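Local coordinates for protein APL1 (Anopheles gambiae, PDB 3O6N) that probably partners the leucine-rich repeat protein LRIM1 to regulate complement-like immunity in the mosquito, at residues H348-C353 and I377-E382; T337-K342 and R361-P366; P267-Q272 and Y290-P295; V50-S55 and N77-E82. One frame throughout, in Å; residues are numbered along the deposited sequence.

Overall arrangement
The domain is a leucine-rich repeat solenoid, and the contacts mark points from near its N-terminal end to its C-terminal cap. Contact 4 comes first, closing a loop between strand 49-53 and the turn after strand 73-75. Contact 3 follows about 52 Å away between centres and joins two loops that precede strands 276-278 and 299-301. Contacts 2 and 1 then cross along the chain: 337-342 opens contact 2, 348-353 opens contact 1 before 361-366 closes contact 2, and 377-382 closes contact 1. Their centres are about 20 Å apart; they do not touch. Contact 2 ties the loop before strand 343-345 to the loop after helix 353-359, and contact 1 joins the edge strands of the small cap sheet.

Contact 1 (H348-C353 and I377-E382); sequences HNDWDC and IDYQLE
The one direct hydrogen bond joins Y379 to D350: the phenol OH donates to OD1 over 2.6 Å, using the syn lone pair of that oxygen. OD1 sits at the edge of the tyrosine ring near its plane, 3.2 Å from CE1 of Y379, and the carboxylate is turned 34° against the ring. With CG of D350 anti to the backbone N (chi1 -170°), the carboxylate reaches the phenol although the two side chains cross at nearly a right angle. A water adds a second link, donating to D350 OD2 at 2.7 Å and, weakly, to the Y379 OH. K388 gives D350 a long, weak ion pair. These residues belong to a cap like those that close leucine-rich repeat domains at the C terminus: strand 385-388 runs between strands 351-352 and 380-382, and C353 is disulfide-bonded to C387. The remaining contacts are van der Waals. C353 SG lies alongside the extended Q380 chain, 3.8 Å from its NE2. Further along, CG of E382 rests 4.0 Å from the backbone O of C353, while the E382 carboxylate turns to a salt bridge with R357 of helix 353-359.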
# COMPACT_ATOMS: atom_id res chain seq x y z
N HIS A 348 -29.26 -10.11 -3.11
CA HIS A 348 -29.23 -10.10 -1.65
C HIS A 348 -29.65 -8.75 -1.09
O HIS A 348 -28.89 -8.12 -0.35
CB HIS A 348 -27.85 -10.49 -1.13
CG HIS A 348 -27.46 -11.89 -1.47
ND1 HIS A 348 -26.90 -12.24 -2.68
CD2 HIS A 348 -27.54 -13.04 -0.75
CE1 HIS A 348 -26.66 -13.54 -2.69
NE2 HIS A 348 -27.04 -14.05 -1.54
N ASN A 349 -30.85 -8.31 -1.44
CA ASN A 349 -31.43 -7.11 -0.85
C ASN A 349 -32.85 -7.39 -0.35
O ASN A 349 -33.14 -8.50 0.10
CB ASN A 349 -31.37 -5.94 -1.83
CG ASN A 349 -30.04 -5.21 -1.76
OD1 ASN A 349 -29.76 -4.53 -0.79
ND2 ASN A 349 -29.22 -5.35 -2.80
N ASP A 350 -33.73 -6.40 -0.41
CA ASP A 350 -35.11 -6.56 0.07
C ASP A 350 -36.09 -5.83 -0.85
O ASP A 350 -36.89 -5.00 -0.39
CB ASP A 350 -35.23 -6.04 1.50
CG ASP A 350 -36.56 -6.41 2.14
OD1 ASP A 350 -37.11 -7.47 1.79
OD2 ASP A 350 -37.04 -5.63 2.99
N TRP A 351 -36.03 -6.16 -2.13
CA TRP A 351 -36.71 -5.39 -3.17
C TRP A 351 -38.23 -5.36 -3.10
O TRP A 351 -38.87 -6.36 -2.77
CB TRP A 351 -36.30 -5.90 -4.55
CG TRP A 351 -34.84 -5.79 -4.82
CD1 TRP A 351 -33.95 -6.82 -4.94
CD2 TRP A 351 -34.08 -4.59 -4.97
NE1 TRP A 351 -32.69 -6.33 -5.18
CE2 TRP A 351 -32.74 -4.96 -5.20
CE3 TRP A 351 -34.41 -3.23 -4.95
CZ2 TRP A 351 -31.73 -4.02 -5.40
CZ3 TRP A 351 -33.40 -2.30 -5.14
CH2 TRP A 351 -32.08 -2.70 -5.37
N ASP A 352 -38.78 -4.20 -3.41
CA ASP A 352 -40.19 -4.08 -3.75
C ASP A 352 -40.33 -4.47 -5.22
O ASP A 352 -39.57 -3.99 -6.06
CB ASP A 352 -40.65 -2.63 -3.54
CG ASP A 352 -42.02 -2.37 -4.13
OD1 ASP A 352 -43.02 -2.78 -3.51
OD2 ASP A 352 -42.10 -1.76 -5.22
N CYS A 353 -41.29 -5.34 -5.52
CA CYS A 353 -41.43 -5.84 -6.89
C CYS A 353 -41.69 -4.74 -7.92
O CYS A 353 -41.11 -4.76 -9.00
CB CYS A 353 -42.53 -6.90 -6.97
SG CYS A 353 -42.13 -8.42 -6.10
N ILE A 377 -40.51 -17.28 1.53
CA ILE A 377 -41.92 -17.56 1.29
C ILE A 377 -42.74 -16.39 0.74
O ILE A 377 -43.54 -16.56 -0.18
CB ILE A 377 -42.57 -18.11 2.57
CG1 ILE A 377 -41.85 -19.40 2.99
CG2 ILE A 377 -44.05 -18.36 2.35
CD1 ILE A 377 -41.94 -19.71 4.46
N ASP A 378 -42.55 -15.20 1.30
CA ASP A 378 -43.34 -14.03 0.91
C ASP A 378 -42.79 -13.34 -0.34
O ASP A 378 -43.31 -12.31 -0.76
CB ASP A 378 -43.40 -13.02 2.05
CG ASP A 378 -44.17 -13.53 3.24
OD1 ASP A 378 -45.18 -14.24 3.03
OD2 ASP A 378 -43.77 -13.23 4.39
N TYR A 379 -41.74 -13.91 -0.92
CA TYR A 379 -41.05 -13.27 -2.03
C TYR A 379 -41.13 -14.09 -3.31
O TYR A 379 -41.48 -15.26 -3.28
CB TYR A 379 -39.59 -13.00 -1.65
CG TYR A 379 -39.43 -11.95 -0.57
CD1 TYR A 379 -38.77 -10.75 -0.82
CD2 TYR A 379 -39.95 -12.15 0.70
CE1 TYR A 379 -38.63 -9.79 0.17
CE2 TYR A 379 -39.81 -11.20 1.70
CZ TYR A 379 -39.15 -10.02 1.43
OH TYR A 379 -39.02 -9.08 2.42
N GLN A 380 -40.81 -13.44 -4.42
CA GLN A 380 -40.79 -14.10 -5.72
C GLN A 380 -39.71 -13.45 -6.57
O GLN A 380 -39.22 -12.36 -6.24
CB GLN A 380 -42.15 -13.95 -6.42
CG GLN A 380 -42.49 -12.51 -6.78
CD GLN A 380 -43.83 -12.38 -7.48
OE1 GLN A 380 -44.53 -13.36 -7.71
NE2 GLN A 380 -44.20 -11.15 -7.83
N LEU A 381 -39.32 -14.11 -7.65
CA LEU A 381 -38.34 -13.54 -8.57
C LEU A 381 -38.99 -12.54 -9.53
O LEU A 381 -40.02 -12.83 -10.15
CB LEU A 381 -37.64 -14.64 -9.37
CG LEU A 381 -36.68 -15.53 -8.59
CD1 LEU A 381 -36.23 -16.70 -9.46
CD2 LEU A 381 -35.47 -14.74 -8.10
N GLU A 382 -38.39 -11.36 -9.61
CA GLU A 382 -38.76 -10.35 -10.60
C GLU A 382 -37.48 -9.99 -11.33
O GLU A 382 -36.56 -9.43 -10.73
CB GLU A 382 -39.37 -9.12 -9.92
CG GLU A 382 -39.85 -8.04 -10.88
CD GLU A 382 -40.76 -8.57 -11.97
OE1 GLU A 382 -41.90 -8.98 -11.67
OE2 GLU A 382 -40.32 -8.59 -13.14
O HOH W 1 -38.62 -6.70 4.95

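Contact 2 (T337-K342 and R361-P366)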
# COMPACT_ATOMS: atom_id res chain seq x y z
N THR A 337 -33.69 7.14 -17.77
CA THR A 337 -33.59 6.46 -19.05
C THR A 337 -32.17 6.57 -19.62
O THR A 337 -31.71 5.69 -20.34
CB THR A 337 -34.59 7.04 -20.08
OG1 THR A 337 -35.90 7.05 -19.50
CG2 THR A 337 -34.60 6.20 -21.34
N HIS A 338 -31.49 7.66 -19.27
CA HIS A 338 -30.19 7.97 -19.84
C HIS A 338 -29.01 7.67 -18.92
O HIS A 338 -27.91 8.19 -19.12
CB HIS A 338 -30.15 9.45 -20.23
CG HIS A 338 -30.39 10.38 -19.08
ND1 HIS A 338 -29.42 10.68 -18.16
CD2 HIS A 338 -31.50 11.06 -18.71
CE1 HIS A 338 -29.92 11.52 -17.26
NE2 HIS A 338 -31.17 11.77 -17.57
N HIS A 339 -29.22 6.82 -17.92
CA HIS A 339 -28.15 6.47 -16.99
C HIS A 339 -26.99 5.82 -17.75
O HIS A 339 -27.18 5.27 -18.83
CB HIS A 339 -28.66 5.53 -15.90
CG HIS A 339 -28.91 4.13 -16.39
ND1 HIS A 339 -27.91 3.19 -16.47
CD2 HIS A 339 -30.04 3.53 -16.83
CE1 HIS A 339 -28.41 2.06 -16.94
NE2 HIS A 339 -29.70 2.24 -17.16
N THR A 340 -25.80 5.89 -17.17
CA THR A 340 -24.60 5.41 -17.84
C THR A 340 -24.03 4.12 -17.26
O THR A 340 -22.90 3.74 -17.56
CB THR A 340 -23.49 6.48 -17.82
OG1 THR A 340 -23.29 6.94 -16.48
CG2 THR A 340 -23.87 7.67 -18.69
N LEU A 341 -24.81 3.43 -16.42
CA LEU A 341 -24.31 2.22 -15.76
C LEU A 341 -23.96 1.10 -16.74
O LEU A 341 -24.73 0.81 -17.66
CB LEU A 341 -25.30 1.72 -14.71
CG LEU A 341 -25.39 2.55 -13.43
CD1 LEU A 341 -26.59 2.15 -12.58
CD2 LEU A 341 -24.10 2.43 -12.62
N LYS A 342 -22.80 0.49 -16.53
CA LYS A 342 -22.34 -0.63 -17.33
C LYS A 342 -22.23 -1.90 -16.49
O LYS A 342 -22.25 -3.01 -17.02
CB LYS A 342 -20.99 -0.31 -17.98
CG LYS A 342 -21.02 0.83 -18.97
CD LYS A 342 -22.00 0.54 -20.10
CE LYS A 342 -22.03 1.68 -21.11
NZ LYS A 342 -22.98 1.42 -22.22
N ARG A 361 -36.95 -1.50 -16.97
CA ARG A 361 -37.32 -0.82 -18.21
C ARG A 361 -36.09 -0.12 -18.80
O ARG A 361 -36.03 0.15 -20.00
CB ARG A 361 -38.43 0.20 -17.97
CG ARG A 361 -39.75 -0.41 -17.50
CD ARG A 361 -40.83 0.65 -17.38
NE ARG A 361 -41.21 1.18 -18.69
CZ ARG A 361 -41.89 2.31 -18.88
NH1 ARG A 361 -42.25 3.04 -17.84
NH2 ARG A 361 -42.19 2.71 -20.10
N ASN A 362 -35.10 0.16 -17.95
CA ASN A 362 -33.93 0.94 -18.35
C ASN A 362 -32.58 0.23 -18.20
O ASN A 362 -31.55 0.75 -18.63
CB ASN A 362 -33.88 2.27 -17.59
CG ASN A 362 -35.05 3.16 -17.93
OD1 ASN A 362 -35.46 3.25 -19.09
ND2 ASN A 362 -35.60 3.82 -16.92
N VAL A 363 -32.58 -0.94 -17.57
CA VAL A 363 -31.35 -1.70 -17.42
C VAL A 363 -31.68 -3.19 -17.42
O VAL A 363 -32.80 -3.58 -17.08
CB VAL A 363 -30.60 -1.31 -16.12
CG1 VAL A 363 -31.27 -1.91 -14.90
CG2 VAL A 363 -29.12 -1.73 -16.19
N ALA A 364 -30.72 -4.02 -17.82
CA ALA A 364 -30.93 -5.46 -17.88
C ALA A 364 -29.61 -6.20 -17.79
O ALA A 364 -28.58 -5.62 -17.46
CB ALA A 364 -31.68 -5.84 -19.15
N ARG A 365 -29.64 -7.50 -18.07
CA ARG A 365 -28.43 -8.30 -18.08
C ARG A 365 -27.84 -8.32 -19.48
O ARG A 365 -28.57 -8.30 -20.46
CB ARG A 365 -28.73 -9.71 -17.57
CG ARG A 365 -29.22 -9.70 -16.13
CD ARG A 365 -29.42 -11.08 -15.54
NE ARG A 365 -29.65 -10.97 -14.11
CZ ARG A 365 -30.80 -10.60 -13.56
NH1 ARG A 365 -31.84 -10.32 -14.33
NH2 ARG A 365 -30.91 -10.51 -12.24
N PRO A 366 -26.50 -8.38 -19.57
CA PRO A 366 -25.58 -8.63 -18.45
C PRO A 366 -25.04 -7.39 -17.73
O PRO A 366 -24.13 -7.55 -16.92
CB PRO A 366 -24.43 -9.37 -19.13
CG PRO A 366 -24.37 -8.74 -20.49
CD PRO A 366 -25.80 -8.41 -20.87
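The imidazole of H339 points its NE2 edge at the backbone of N362 and donates to the carbonyl O over 2.8 Å, with an N-H...O angle of 159°. That oxygen lies close to the ring plane, but seen from the peptide the donor stands well above the carbonyl plane, away from a lone pair. At the other ring nitrogen, ND1 accepts the backbone N-H of L341 at 3.1 Å, again nearly in the ring plane. Two in-plane bonds therefore fix the rotation of the imidazole, with the proton on NE2 and ND1 left as acceptor. A chi1 of 73° places CG between the backbone N and carbonyl carbon of H339, where the ring can take both partners. The V363 side chain crosses that of H339 at about a right angle, its CB lying oblique to the ring, 3.8 Å from NE2 of H339, and its CG2 3.9 Å from CE1 of H339. The N362 amide is turned about 60° against the imidazole and leans instead on T337, its OD1 3.8 Å from the T337 CG2 methyl; its ND2 has a weak bond to L335 O. A loop of the last leucine-rich repeat turns, between strands 322-324 and 343-345 and held to D318 and L320 through T340, is thus pinned to the C-terminal cap loop running from helix 353-359 to strand 380-382.

Contact 3 (P267-Q272 and Y290-P295)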
# COMPACT_ATOMS: atom_id res chain seq x y z
N PRO A 267 -18.27 15.84 2.96
CA PRO A 267 -16.82 15.67 2.91
C PRO A 267 -16.25 15.62 1.49
O PRO A 267 -15.04 15.72 1.32
CB PRO A 267 -16.60 14.31 3.59
CG PRO A 267 -17.83 14.09 4.40
CD PRO A 267 -18.94 14.70 3.62
N PHE A 268 -17.12 15.47 0.48
CA PHE A 268 -16.68 15.28 -0.89
C PHE A 268 -16.83 16.52 -1.78
O PHE A 268 -16.48 16.48 -2.95
CB PHE A 268 -17.44 14.10 -1.53
CG PHE A 268 -17.26 12.80 -0.80
CD1 PHE A 268 -16.20 11.96 -1.10
CD2 PHE A 268 -18.15 12.41 0.19
CE1 PHE A 268 -16.03 10.76 -0.42
CE2 PHE A 268 -17.99 11.21 0.87
CZ PHE A 268 -16.92 10.39 0.56
N VAL A 269 -17.36 17.61 -1.22
CA VAL A 269 -17.69 18.78 -2.03
C VAL A 269 -16.48 19.44 -2.68
O VAL A 269 -16.62 20.20 -3.64
CB VAL A 269 -18.47 19.85 -1.22
CG1 VAL A 269 -19.76 19.27 -0.67
CG2 VAL A 269 -17.60 20.41 -0.11
N LYS A 270 -15.29 19.16 -2.16
CA LYS A 270 -14.07 19.77 -2.69
C LYS A 270 -13.35 18.83 -3.65
O LYS A 270 -12.29 19.18 -4.19
CB LYS A 270 -13.12 20.18 -1.56
CG LYS A 270 -13.71 21.19 -0.59
CD LYS A 270 -14.24 22.40 -1.31
CE LYS A 270 -14.82 23.41 -0.33
NZ LYS A 270 -15.74 24.39 -0.99
N MET A 271 -13.91 17.65 -3.86
CA MET A 271 -13.31 16.67 -4.77
C MET A 271 -13.41 17.17 -6.21
O MET A 271 -14.50 17.39 -6.72
CB MET A 271 -14.01 15.32 -4.64
CG MET A 271 -13.96 14.70 -3.25
SD MET A 271 -12.35 14.00 -2.88
CE MET A 271 -12.57 13.40 -1.21
N GLN A 272 -12.26 17.33 -6.85
CA GLN A 272 -12.22 17.84 -8.22
C GLN A 272 -12.24 16.73 -9.26
O GLN A 272 -12.64 16.95 -10.41
CB GLN A 272 -10.96 18.69 -8.42
CG GLN A 272 -10.92 19.95 -7.58
CD GLN A 272 -9.51 20.49 -7.43
OE1 GLN A 272 -8.86 20.27 -6.40
NE2 GLN A 272 -9.02 21.19 -8.44
N TYR A 290 -26.98 12.98 -2.87
CA TYR A 290 -27.88 13.74 -3.74
C TYR A 290 -27.94 15.23 -3.41
O TYR A 290 -28.28 16.04 -4.27
CB TYR A 290 -29.29 13.13 -3.76
CG TYR A 290 -29.86 12.78 -2.40
CD1 TYR A 290 -30.63 13.69 -1.68
CD2 TYR A 290 -29.63 11.52 -1.84
CE1 TYR A 290 -31.15 13.35 -0.44
CE2 TYR A 290 -30.15 11.18 -0.61
CZ TYR A 290 -30.90 12.10 0.09
OH TYR A 290 -31.41 11.75 1.32
N GLY A 291 -27.60 15.59 -2.18
CA GLY A 291 -27.48 16.99 -1.81
C GLY A 291 -26.50 17.69 -2.74
O GLY A 291 -26.75 18.80 -3.21
N GLN A 292 -25.37 17.04 -2.98
CA GLN A 292 -24.42 17.48 -3.99
C GLN A 292 -23.65 16.27 -4.51
O GLN A 292 -22.71 15.80 -3.86
CB GLN A 292 -23.45 18.53 -3.43
CG GLN A 292 -22.48 19.08 -4.47
CD GLN A 292 -21.61 20.20 -3.93
OE1 GLN A 292 -22.08 21.07 -3.20
NE2 GLN A 292 -20.33 20.17 -4.28
N PRO A 293 -24.07 15.74 -5.67
CA PRO A 293 -23.40 14.56 -6.23
C PRO A 293 -21.95 14.85 -6.56
O PRO A 293 -21.57 16.02 -6.72
CB PRO A 293 -24.19 14.29 -7.51
CG PRO A 293 -25.54 14.90 -7.25
CD PRO A 293 -25.26 16.13 -6.44
N ILE A 294 -21.16 13.79 -6.65
CA ILE A 294 -19.77 13.89 -7.07
C ILE A 294 -19.76 13.70 -8.58
O ILE A 294 -19.93 12.58 -9.06
CB ILE A 294 -18.91 12.81 -6.38
CG1 ILE A 294 -19.07 12.92 -4.86
CG2 ILE A 294 -17.44 12.94 -6.79
CD1 ILE A 294 -18.60 11.70 -4.11
N PRO A 295 -19.58 14.80 -9.32
CA PRO A 295 -19.75 14.84 -10.78
C PRO A 295 -18.88 13.83 -11.52
O PRO A 295 -19.32 13.23 -12.50
CB PRO A 295 -19.30 16.26 -11.14
CG PRO A 295 -19.49 17.05 -9.90
CD PRO A 295 -19.20 16.11 -8.77
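The F268 ring takes the CD1 methyl of I294 obliquely, at 3.7 Å from CG of F268 and 3.9 Å from CD1 of F268. The same methyl lies 3.7 Å from CB of F268, so the contact falls at the root of the ring; the CB bond of F268 points toward the other segment while the far end of the ring leads away from it. The second flat group, the amide of Q292, meets V269 crosswise, at about a right angle. Its NE2 lies 3.6 Å from V269 CB, and CG1 of the valine is 3.9 Å from both CD and OE1 of Q292. No hydrogen bond crosses here, and the amide packs on the V269 side chain. An extended Q292 chain, with CG anti to the backbone N (chi1 -177°), spans the distance to the valine. The two segments are loops that precede strands 276-278 and 299-301 on successive turns of a leucine-rich repeat solenoid, and the buried F268 is consistent with the phenylalanine spine that lines the inside of such loops in many repeats. F268 and V269 project from a type I turn, F268 to M271, closed by M271 N donating to F268 O at 3.0 Å. The buried I294 comes from the next loop along, where its backbone N is held by OE1 of Q316 from helix 314-317; the neighbouring P295 O bonds to R319.

Contact 4 (V50-S55 and N77-E82)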
# COMPACT_ATOMS: atom_id res chain seq x y z
N VAL A 50 27.56 -5.37 -9.14
CA VAL A 50 27.90 -6.66 -8.57
C VAL A 50 26.67 -7.47 -8.20
O VAL A 50 25.81 -7.01 -7.46
CB VAL A 50 28.78 -6.51 -7.32
CG1 VAL A 50 28.96 -7.85 -6.62
CG2 VAL A 50 30.12 -5.90 -7.69
N THR A 51 26.59 -8.69 -8.72
CA THR A 51 25.53 -9.60 -8.35
C THR A 51 26.06 -11.02 -8.19
O THR A 51 27.18 -11.32 -8.60
CB THR A 51 24.37 -9.59 -9.37
OG1 THR A 51 23.22 -10.19 -8.77
CG2 THR A 51 24.76 -10.38 -10.61
N PHE A 52 25.25 -11.88 -7.59
CA PHE A 52 25.63 -13.26 -7.34
C PHE A 52 24.64 -14.22 -7.98
O PHE A 52 23.45 -13.92 -8.06
CB PHE A 52 25.68 -13.52 -5.83
CG PHE A 52 26.79 -12.80 -5.13
CD1 PHE A 52 27.91 -13.48 -4.68
CD2 PHE A 52 26.73 -11.43 -4.93
CE1 PHE A 52 28.94 -12.82 -4.04
CE2 PHE A 52 27.76 -10.76 -4.29
CZ PHE A 52 28.86 -11.46 -3.85
N LYS A 53 25.14 -15.36 -8.43
CA LYS A 53 24.28 -16.41 -8.97
C LYS A 53 24.61 -17.75 -8.33
O LYS A 53 25.78 -18.08 -8.14
CB LYS A 53 24.42 -16.50 -10.49
CG LYS A 53 23.82 -15.31 -11.23
CD LYS A 53 22.35 -15.14 -10.90
CE LYS A 53 21.75 -13.94 -11.60
NZ LYS A 53 20.32 -13.73 -11.23
N ASN A 54 23.57 -18.50 -7.98
CA ASN A 54 23.76 -19.81 -7.36
C ASN A 54 24.72 -19.72 -6.18
O ASN A 54 25.62 -20.56 -6.03
CB ASN A 54 24.26 -20.81 -8.39
CG ASN A 54 23.59 -22.17 -8.27
OD1 ASN A 54 23.37 -22.67 -7.17
ND2 ASN A 54 23.26 -22.76 -9.41
N SER A 55 24.53 -18.71 -5.34
CA SER A 55 25.44 -18.46 -4.22
C SER A 55 24.72 -18.37 -2.88
O SER A 55 23.53 -18.06 -2.81
CB SER A 55 26.23 -17.17 -4.47
OG SER A 55 27.00 -17.26 -5.65
N ASN A 77 20.53 -9.68 -2.92
CA ASN A 77 19.20 -10.28 -2.77
C ASN A 77 19.25 -11.81 -2.74
O ASN A 77 19.94 -12.42 -3.56
CB ASN A 77 18.28 -9.83 -3.90
CG ASN A 77 17.58 -8.53 -3.61
OD1 ASN A 77 17.92 -7.82 -2.66
ND2 ASN A 77 16.58 -8.21 -4.41
N ASP A 78 18.53 -12.41 -1.80
CA ASP A 78 18.37 -13.86 -1.74
C ASP A 78 19.70 -14.63 -1.70
O ASP A 78 19.88 -15.61 -2.42
CB ASP A 78 17.52 -14.36 -2.91
CG ASP A 78 17.12 -15.82 -2.77
OD1 ASP A 78 17.00 -16.30 -1.63
OD2 ASP A 78 16.94 -16.48 -3.81
N LEU A 79 20.60 -14.19 -0.83
CA LEU A 79 21.89 -14.86 -0.65
C LEU A 79 21.89 -15.68 0.63
O LEU A 79 22.93 -16.18 1.06
CB LEU A 79 23.03 -13.84 -0.62
CG LEU A 79 23.72 -13.50 -1.94
CD1 LEU A 79 22.73 -13.29 -3.07
CD2 LEU A 79 24.60 -12.28 -1.78
N GLN A 80 20.72 -15.80 1.25
CA GLN A 80 20.58 -16.51 2.52
C GLN A 80 21.47 -15.93 3.62
O GLN A 80 22.03 -16.66 4.43
CB GLN A 80 20.83 -18.01 2.32
CG GLN A 80 19.88 -18.62 1.29
CD GLN A 80 20.10 -20.10 1.07
OE1 GLN A 80 20.12 -20.89 2.02
NE2 GLN A 80 20.27 -20.50 -0.18
N ILE A 81 21.58 -14.60 3.64
CA ILE A 81 22.40 -13.91 4.63
C ILE A 81 21.68 -13.84 5.97
O ILE A 81 20.54 -13.39 6.05
CB ILE A 81 22.71 -12.46 4.18
CG1 ILE A 81 23.35 -12.46 2.79
CG2 ILE A 81 23.60 -11.75 5.21
CD1 ILE A 81 23.67 -11.08 2.28
N GLU A 82 22.36 -14.26 7.03
CA GLU A 82 21.80 -14.20 8.38
C GLU A 82 22.45 -13.10 9.21
O GLU A 82 21.83 -12.57 10.13
CB GLU A 82 21.95 -15.54 9.08
CG GLU A 82 21.22 -16.67 8.40
CD GLU A 82 21.46 -18.00 9.07
OE1 GLU A 82 21.35 -18.08 10.31
OE2 GLU A 82 21.78 -18.97 8.35
O HOH W 2 20.94 -18.19 -1.97
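F52 and L79 make the close-packed half of the contact: the CD2 methyl of L79 stands over one face of the F52 ring as a CH-pi contact, 4.2 Å from the ring centroid and 24° off the ring normal. It is displaced toward the rim, 3.9 Å from F52 CD2, while the other methyl, CD1 of L79, reaches F52 CB at 4.0 Å. With its CG anti to the carbonyl carbon (chi1 -68°), the phenylalanine swings its ring into the interior, where it also meets the ring of F23. This belongs to the core of a leucine-rich repeat solenoid: S55, L79 and N103 follow one another at 24-residue spacing, and N103 OD1 accepts the backbone N-H groups of L79 and I81, as in an asparagine ladder. S55, at the equivalent position, bonds V26 N through OG, which also donates to K53 O at 2.9 Å. Toward the outside the segments separate, and the backbone O atoms of S55 and D78 lie 4.4 Å apart. A water bridges them, donating to S55 O at 2.7 Å and to D78 O at 2.8 Å, and accepting from NE2 of the exposed Q80, whose OE1 bonds to R58.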